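Local coordinates for sulfur oxygenase/reductase (Halothiobacillus neapolitanus, PDB 6QPA), which catalyses the oxygen-dependent oxidation and disproportionation of elemental sulfur to sulfite, thiosulfate and sulfide at a mononuclear non-haem iron site, at the interface of chains A and B and the interface of chains A and C. Numbering follows the deposited sequence. Chains: chain A/B/C, Sulfur oxygenase/reductase.

Contacts 1 and 2 belong to the A–B interface, which is not an exact two-fold, and the centres of their C-alpha atoms are about 12 Å apart. Contacts 3 and 4 lie in the two-fold symmetric A–C interface, about 25 Å apart between the same kind of centres; the other pairings span 33 to 38 Å. The helical stretch around residues 262–274 recurs: it supplies B:Gln267 and B:His271 to contact 1, B:Met273 and B:Val274 to contact 2, and C:Met273 to contact 4. The same methionine thus serves both kinds of interface in the deposited 24-subunit assembly.

Contact 1: the interface of chains A and B. Residues chain A 156, 302-304; chain B 267, 271.
B:Gln267 presents its terminal amide tip-on to the backbone of A:Glu304 and to the hydroxyl of A:Ser156, so that one flat group addresses two parts of chain A. On the carbonyl side, the backbone N of A:Glu304 donates to B:Gln267 OE1 at 2.7 Å, meeting it at a C=O...donor angle of 155° and tilted slightly from the amide plane. On the other side, B:Gln267 NE2 donates to A:Ser156 OG at 3.1 Å, with the hydroxyl also somewhat off that plane. The glutamine reaches this place with CG anti to its backbone N (chi1 -173°), followed by a bend at chi2. B:Gln267 OE1 lies 3.0 Å from A:Glu304 O; both can only accept, so this approach is unfavourable and carries no bonding. A second shell sets the serine: its N donates to the carboxylate OE1 of A:Glu304 at 2.8 Å, and its OG donates to A:Met302 O at 3.2 Å from above the carbonyl plane. Within chain B, B:His271 ND1 donates to B:Gln267 O at 3.1 Å, that oxygen lying at the ring edge, in plane. An alanine in place of B:Gln267 would probably leave A:Glu304 N and A:Ser156 OG without their partners across the interface. The site ties the end of helix 262–269 of chain B to the strand 304–305 region of chain A, probably helping to join neighbouring subunits of the deposited 24-subunit assembly.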
# COMPACT_ATOMS: atom_id res chain seq x y z
N SER A 156 -41.38 -28.81 3.78
CA SER A 156 -40.21 -28.05 4.21
C SER A 156 -39.97 -26.78 3.39
O SER A 156 -38.83 -26.35 3.25
CB SER A 156 -38.95 -28.93 4.18
OG SER A 156 -39.03 -29.99 5.11
N MET A 302 -38.32 -27.21 9.38
CA MET A 302 -37.04 -27.73 8.89
C MET A 302 -37.20 -29.13 8.34
O MET A 302 -36.71 -29.45 7.25
CB MET A 302 -36.01 -27.72 10.02
CG MET A 302 -35.49 -26.37 10.44
SD MET A 302 -35.46 -25.14 9.08
CE MET A 302 -33.86 -25.48 8.33
N MET A 303 -37.83 -30.01 9.11
CA MET A 303 -38.02 -31.41 8.75
C MET A 303 -39.45 -31.74 9.10
O MET A 303 -39.98 -31.20 10.06
CB MET A 303 -37.07 -32.36 9.52
CG MET A 303 -35.59 -32.04 9.37
SD MET A 303 -34.52 -33.34 10.03
CE MET A 303 -33.34 -32.37 10.97
N GLU A 304 -40.08 -32.57 8.29
CA GLU A 304 -41.46 -32.97 8.56
C GLU A 304 -41.62 -34.42 8.19
O GLU A 304 -41.08 -34.87 7.17
CB GLU A 304 -42.46 -32.16 7.75
CG GLU A 304 -42.28 -30.67 7.82
CD GLU A 304 -43.34 -29.96 7.01
OE1 GLU A 304 -43.04 -29.60 5.85
OE2 GLU A 304 -44.47 -29.80 7.53
N GLN B 267 -34.64 -36.23 2.77
CA GLN B 267 -35.75 -36.36 3.70
C GLN B 267 -36.62 -37.56 3.34
O GLN B 267 -37.07 -38.29 4.23
CB GLN B 267 -36.54 -35.06 3.74
CG GLN B 267 -37.59 -35.08 4.81
CD GLN B 267 -37.88 -33.72 5.39
OE1 GLN B 267 -38.42 -33.63 6.49
NE2 GLN B 267 -37.52 -32.65 4.67
N HIS B 271 -37.65 -41.60 5.65
CA HIS B 271 -38.92 -42.10 6.16
C HIS B 271 -38.86 -43.58 6.55
O HIS B 271 -39.64 -44.01 7.39
CB HIS B 271 -40.06 -41.90 5.13
CG HIS B 271 -40.64 -40.52 5.14
ND1 HIS B 271 -39.90 -39.40 4.84
CD2 HIS B 271 -41.90 -40.09 5.39
CE1 HIS B 271 -40.68 -38.33 4.93
NE2 HIS B 271 -41.90 -38.72 5.25

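Contact 2: the interface of chains A and B. Residues chain A 31, 34; chain B 57-58, 273-274.
A:Lys31 meets B:Ala57, and A:Ile34 meets B:Ala57 and B:Met273, in this member of the sulfur oxygenase reductase family; the chain A loop also carries the persulfurated A:Cys33, a modified residue of this enzyme. The polar interaction is made by the lysine tip. A:Lys31 NZ, the side-chain amino group, donates to the backbone carbonyl oxygen B:Ala57 O at 2.8 Å. The C=O...donor angle is 131°, and the nitrogen stands above the carbonyl plane, 47° out of it, so no lone pair is addressed directly. The chain runs nearly straight from CB to CE and then bends at chi4 (62°), which turns NZ down onto the carbonyl. The CE methylene follows, 3.7 Å from B:Ala57 O. The acceptor is a main-chain atom, so this bond by itself reads loop position and not the identity of the residue's side chain.

Apolar contacts gather on A:Ile34, which has the most surface hidden of the residues here. Its CD1 tip touches the methyl group B:Ala57 CB at 3.6 Å. The same CD1 packs at 3.9 Å against B:Met273 SD; these two side chains lie side by side and point the same way. Further back, A:Ile34 CG1 reaches B:Met273 CB at 4.0 Å. CG1 also faces B:Val274 CG1 at 4.1 Å, where the two branched side chains cross obliquely.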
# COMPACT_ATOMS: atom_id res chain seq x y z
N LYS A 31 -31.58 -38.39 15.10
CA LYS A 31 -31.44 -39.53 16.00
C LYS A 31 -32.59 -39.57 17.01
O LYS A 31 -33.07 -40.65 17.36
CB LYS A 31 -30.09 -39.47 16.70
CG LYS A 31 -28.92 -39.60 15.74
CD LYS A 31 -27.60 -39.76 16.48
CE LYS A 31 -26.60 -40.51 15.63
NZ LYS A 31 -26.29 -39.76 14.42
N ILE A 34 -35.57 -40.90 15.13
CA ILE A 34 -35.45 -42.33 14.87
C ILE A 34 -35.87 -43.08 16.13
O ILE A 34 -36.63 -44.06 16.07
CB ILE A 34 -34.04 -42.68 14.41
CG1 ILE A 34 -33.78 -42.06 13.04
CG2 ILE A 34 -33.87 -44.19 14.34
CD1 ILE A 34 -32.33 -42.15 12.58
N ALA B 57 -28.19 -40.73 8.75
CA ALA B 57 -28.24 -40.38 10.17
C ALA B 57 -26.91 -40.63 10.87
O ALA B 57 -26.87 -41.06 12.02
CB ALA B 57 -29.37 -41.15 10.86
N GLY B 58 -25.81 -40.39 10.15
CA GLY B 58 -24.47 -40.49 10.72
C GLY B 58 -23.77 -41.80 10.46
O GLY B 58 -22.58 -41.91 10.77
N MET B 273 -36.94 -44.72 8.43
CA MET B 273 -36.55 -44.69 9.83
C MET B 273 -37.49 -43.88 10.70
O MET B 273 -37.64 -44.22 11.88
CB MET B 273 -35.12 -44.15 9.96
CG MET B 273 -34.09 -45.12 9.36
SD MET B 273 -32.37 -44.59 9.52
CE MET B 273 -32.33 -43.14 8.46
N VAL B 274 -38.16 -42.86 10.17
CA VAL B 274 -38.95 -41.97 11.02
C VAL B 274 -40.45 -42.10 10.80
O VAL B 274 -41.22 -41.38 11.46
CB VAL B 274 -38.51 -40.50 10.85
CG1 VAL B 274 -37.07 -40.36 11.29
CG2 VAL B 274 -38.69 -40.03 9.39

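Contact 3: the interface of chains A and C. Residues chain A 247-250; chain C 248-250.
A:Thr249 and C:Thr249 face each other across the two-fold of the sulfur oxygenase reductase A–C interface, as the pair of an antiparallel beta bridge. The nearest thing to an apolar core is a thin flank where the two threonine side chains pass at an angle, each methyl lying alongside the hydroxyl opposite; the methyls do not touch each other. A:Thr249 CG2 lies 3.5 Å from C:Thr249 OG1, and C:Thr249 CG2 returns the contact to A:Thr249 OG1 at 3.6 Å. Both side chains set OG1 between the backbone N and the carbonyl carbon (chi1 74° in A, 72° in C), which brings the two hydroxyls tip to tip.

Next outward, A:Thr249 OG1 and C:Thr249 OG1 hydrogen-bond at 2.7 Å, with the donor not decided; the near symmetry suggests that either could donate. The main chains close the bridge reciprocally: A:Thr249 N donates to C:Thr249 O at 2.9 Å, and C:Thr249 N donates to A:Thr249 O at 3.0 Å.

At the rim, water 1 links the chains, bonded to A:Gly247 O at 2.6 Å and also to C:Thr249 OG1, a hydroxyl thus held from two sources. Within each chain the glutamine side chain folds back over the cis-proline segment. A:Gln248 NE2 donates to A:Pro250 O at 3.0 Å, nearly along the C=O axis, and C:Gln248 does the same to C:Pro250 O. Both bonds span the cis peptide that precedes each proline.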
# COMPACT_ATOMS: atom_id res chain seq x y z
N GLY A 247 -52.64 -28.98 32.77
CA GLY A 247 -52.58 -27.86 31.85
C GLY A 247 -52.58 -26.54 32.60
O GLY A 247 -53.14 -26.41 33.69
N GLN A 248 -51.91 -25.55 32.02
CA GLN A 248 -51.90 -24.27 32.71
C GLN A 248 -53.28 -23.63 32.67
O GLN A 248 -54.11 -23.94 31.80
CB GLN A 248 -50.91 -23.32 32.06
CG GLN A 248 -51.40 -22.78 30.72
CD GLN A 248 -50.62 -21.57 30.32
OE1 GLN A 248 -49.42 -21.66 30.05
NE2 GLN A 248 -51.27 -20.40 30.33
N THR A 249 -53.54 -22.76 33.65
CA THR A 249 -54.65 -21.81 33.53
C THR A 249 -54.08 -20.40 33.66
O THR A 249 -53.07 -20.20 34.34
CB THR A 249 -55.77 -22.00 34.58
OG1 THR A 249 -55.34 -21.54 35.87
CG2 THR A 249 -56.20 -23.48 34.69
N PRO A 250 -54.65 -19.41 32.95
CA PRO A 250 -55.74 -19.49 31.96
C PRO A 250 -55.40 -20.43 30.81
O PRO A 250 -54.23 -20.60 30.49
CB PRO A 250 -55.85 -18.04 31.45
CG PRO A 250 -55.28 -17.21 32.53
CD PRO A 250 -54.18 -18.03 33.15
N GLN C 248 -51.78 -17.19 37.37
CA GLN C 248 -51.68 -18.44 36.64
C GLN C 248 -51.64 -19.63 37.60
O GLN C 248 -51.23 -19.51 38.76
CB GLN C 248 -50.44 -18.46 35.77
CG GLN C 248 -49.19 -18.65 36.57
CD GLN C 248 -48.00 -19.03 35.71
OE1 GLN C 248 -47.41 -18.19 35.02
NE2 GLN C 248 -47.63 -20.32 35.74
N THR C 249 -52.07 -20.79 37.11
CA THR C 249 -51.76 -22.06 37.75
C THR C 249 -51.03 -22.94 36.73
O THR C 249 -51.29 -22.84 35.53
CB THR C 249 -52.99 -22.81 38.28
OG1 THR C 249 -53.74 -23.35 37.18
CG2 THR C 249 -53.90 -21.89 39.12
N PRO C 250 -50.08 -23.78 37.17
CA PRO C 250 -49.58 -23.93 38.55
C PRO C 250 -49.03 -22.60 39.10
O PRO C 250 -48.48 -21.80 38.33
CB PRO C 250 -48.45 -24.97 38.41
CG PRO C 250 -48.73 -25.68 37.11
CD PRO C 250 -49.35 -24.64 36.22
O HOH W 1 -52.91 -25.71 36.23

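Contact 4: the interface of chains A and C. Residues chain A 214-215, 217-218; chain C 273, 279, 283, 287.
C:Arg279 lies against A:Met218 and makes its shortest sound polar bond within its own chain: guanidinium NH1 donates to C:Met273 O at 2.9 Å. That oxygen lies at the edge of the guanidinium, in plane, which helps fix the rotation of the flat group. One face then receives A:Met218 SD, 3.7 Å from C:Arg279 NE and offset toward the rim, the two side chains sliding past each other in opposite directions. Across the chains the polar link is indirect: water 2 joins C:Arg279 NE at 3.1 Å to the carboxylate of A:Glu215, a poorly ordered residue. A:Met218, bent at chi2 (-57°) and chi3, curls its CE methyl to C:Leu287 CD1 at 3.7 Å, crossing that leucine at an angle. Its sulfur also meets C:Met273 CG at 4.0 Å. Beside it, A:Pro214 CB packs on C:Asn283 CB at 3.7 Å, and its CG on C:Leu287 CB at 3.9 Å. An alanine in place of C:Arg279 would probably strip A:Met218 of its flat partner and leave C:Met273 O without this donor. The site packs helix 214–220 of chain A on helix 276–287 of chain C, and its two-fold twin repeats the join, probably supporting the A–C pair.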
# COMPACT_ATOMS: atom_id res chain seq x y z
N PRO A 214 -36.01 -34.83 42.55
CA PRO A 214 -34.79 -34.09 42.93
C PRO A 214 -33.50 -34.89 42.75
O PRO A 214 -32.50 -34.32 42.31
CB PRO A 214 -35.04 -33.76 44.41
CG PRO A 214 -36.51 -33.70 44.53
CD PRO A 214 -37.02 -34.80 43.62
N GLU A 215 -33.50 -36.18 43.10
CA GLU A 215 -32.27 -36.95 42.93
C GLU A 215 -31.93 -37.11 41.46
O GLU A 215 -30.75 -37.02 41.08
CB GLU A 215 -32.39 -38.32 43.61
CG GLU A 215 -32.23 -38.28 45.12
CD GLU A 215 -30.84 -37.79 45.54
OE1 GLU A 215 -29.86 -38.02 44.79
OE2 GLU A 215 -30.72 -37.17 46.63
N ALA A 217 -32.64 -34.94 39.13
CA ALA A 217 -32.11 -33.67 38.66
C ALA A 217 -30.62 -33.58 38.95
O ALA A 217 -29.83 -33.17 38.09
CB ALA A 217 -32.84 -32.51 39.33
N MET A 218 -30.22 -34.03 40.15
CA MET A 218 -28.81 -34.06 40.51
C MET A 218 -28.02 -34.96 39.56
O MET A 218 -27.00 -34.56 39.01
CB MET A 218 -28.65 -34.56 41.95
CG MET A 218 -29.26 -33.70 43.05
SD MET A 218 -28.65 -32.02 43.06
CE MET A 218 -30.02 -31.12 42.32
N MET C 273 -26.19 -27.44 44.95
CA MET C 273 -25.75 -28.70 44.40
C MET C 273 -24.44 -29.22 44.98
O MET C 273 -24.25 -30.43 45.02
CB MET C 273 -25.63 -28.61 42.88
CG MET C 273 -26.99 -28.45 42.26
SD MET C 273 -26.91 -28.49 40.49
CE MET C 273 -25.98 -26.99 40.12
N ARG C 279 -27.90 -29.02 49.84
CA ARG C 279 -28.51 -29.86 48.81
C ARG C 279 -29.72 -30.63 49.33
O ARG C 279 -30.73 -30.77 48.63
CB ARG C 279 -27.44 -30.80 48.26
CG ARG C 279 -27.90 -31.82 47.23
CD ARG C 279 -26.66 -32.32 46.53
NE ARG C 279 -26.82 -33.60 45.85
CZ ARG C 279 -25.95 -34.03 44.94
NH1 ARG C 279 -24.91 -33.26 44.60
NH2 ARG C 279 -26.12 -35.21 44.37
N ASN C 283 -33.22 -29.91 47.83
CA ASN C 283 -33.91 -31.01 47.14
C ASN C 283 -35.28 -31.27 47.74
O ASN C 283 -36.29 -31.34 47.03
CB ASN C 283 -33.09 -32.30 47.20
CG ASN C 283 -31.95 -32.34 46.21
OD1 ASN C 283 -31.69 -31.38 45.49
ND2 ASN C 283 -31.26 -33.47 46.17
N LEU C 287 -37.09 -28.47 45.20
CA LEU C 287 -37.18 -29.23 43.95
C LEU C 287 -38.31 -30.26 43.99
O LEU C 287 -38.93 -30.54 42.96
CB LEU C 287 -35.86 -29.94 43.67
CG LEU C 287 -34.67 -29.03 43.36
CD1 LEU C 287 -33.45 -29.86 42.91
CD2 LEU C 287 -35.06 -28.05 42.27
O HOH W 2 -28.68 -35.70 47.14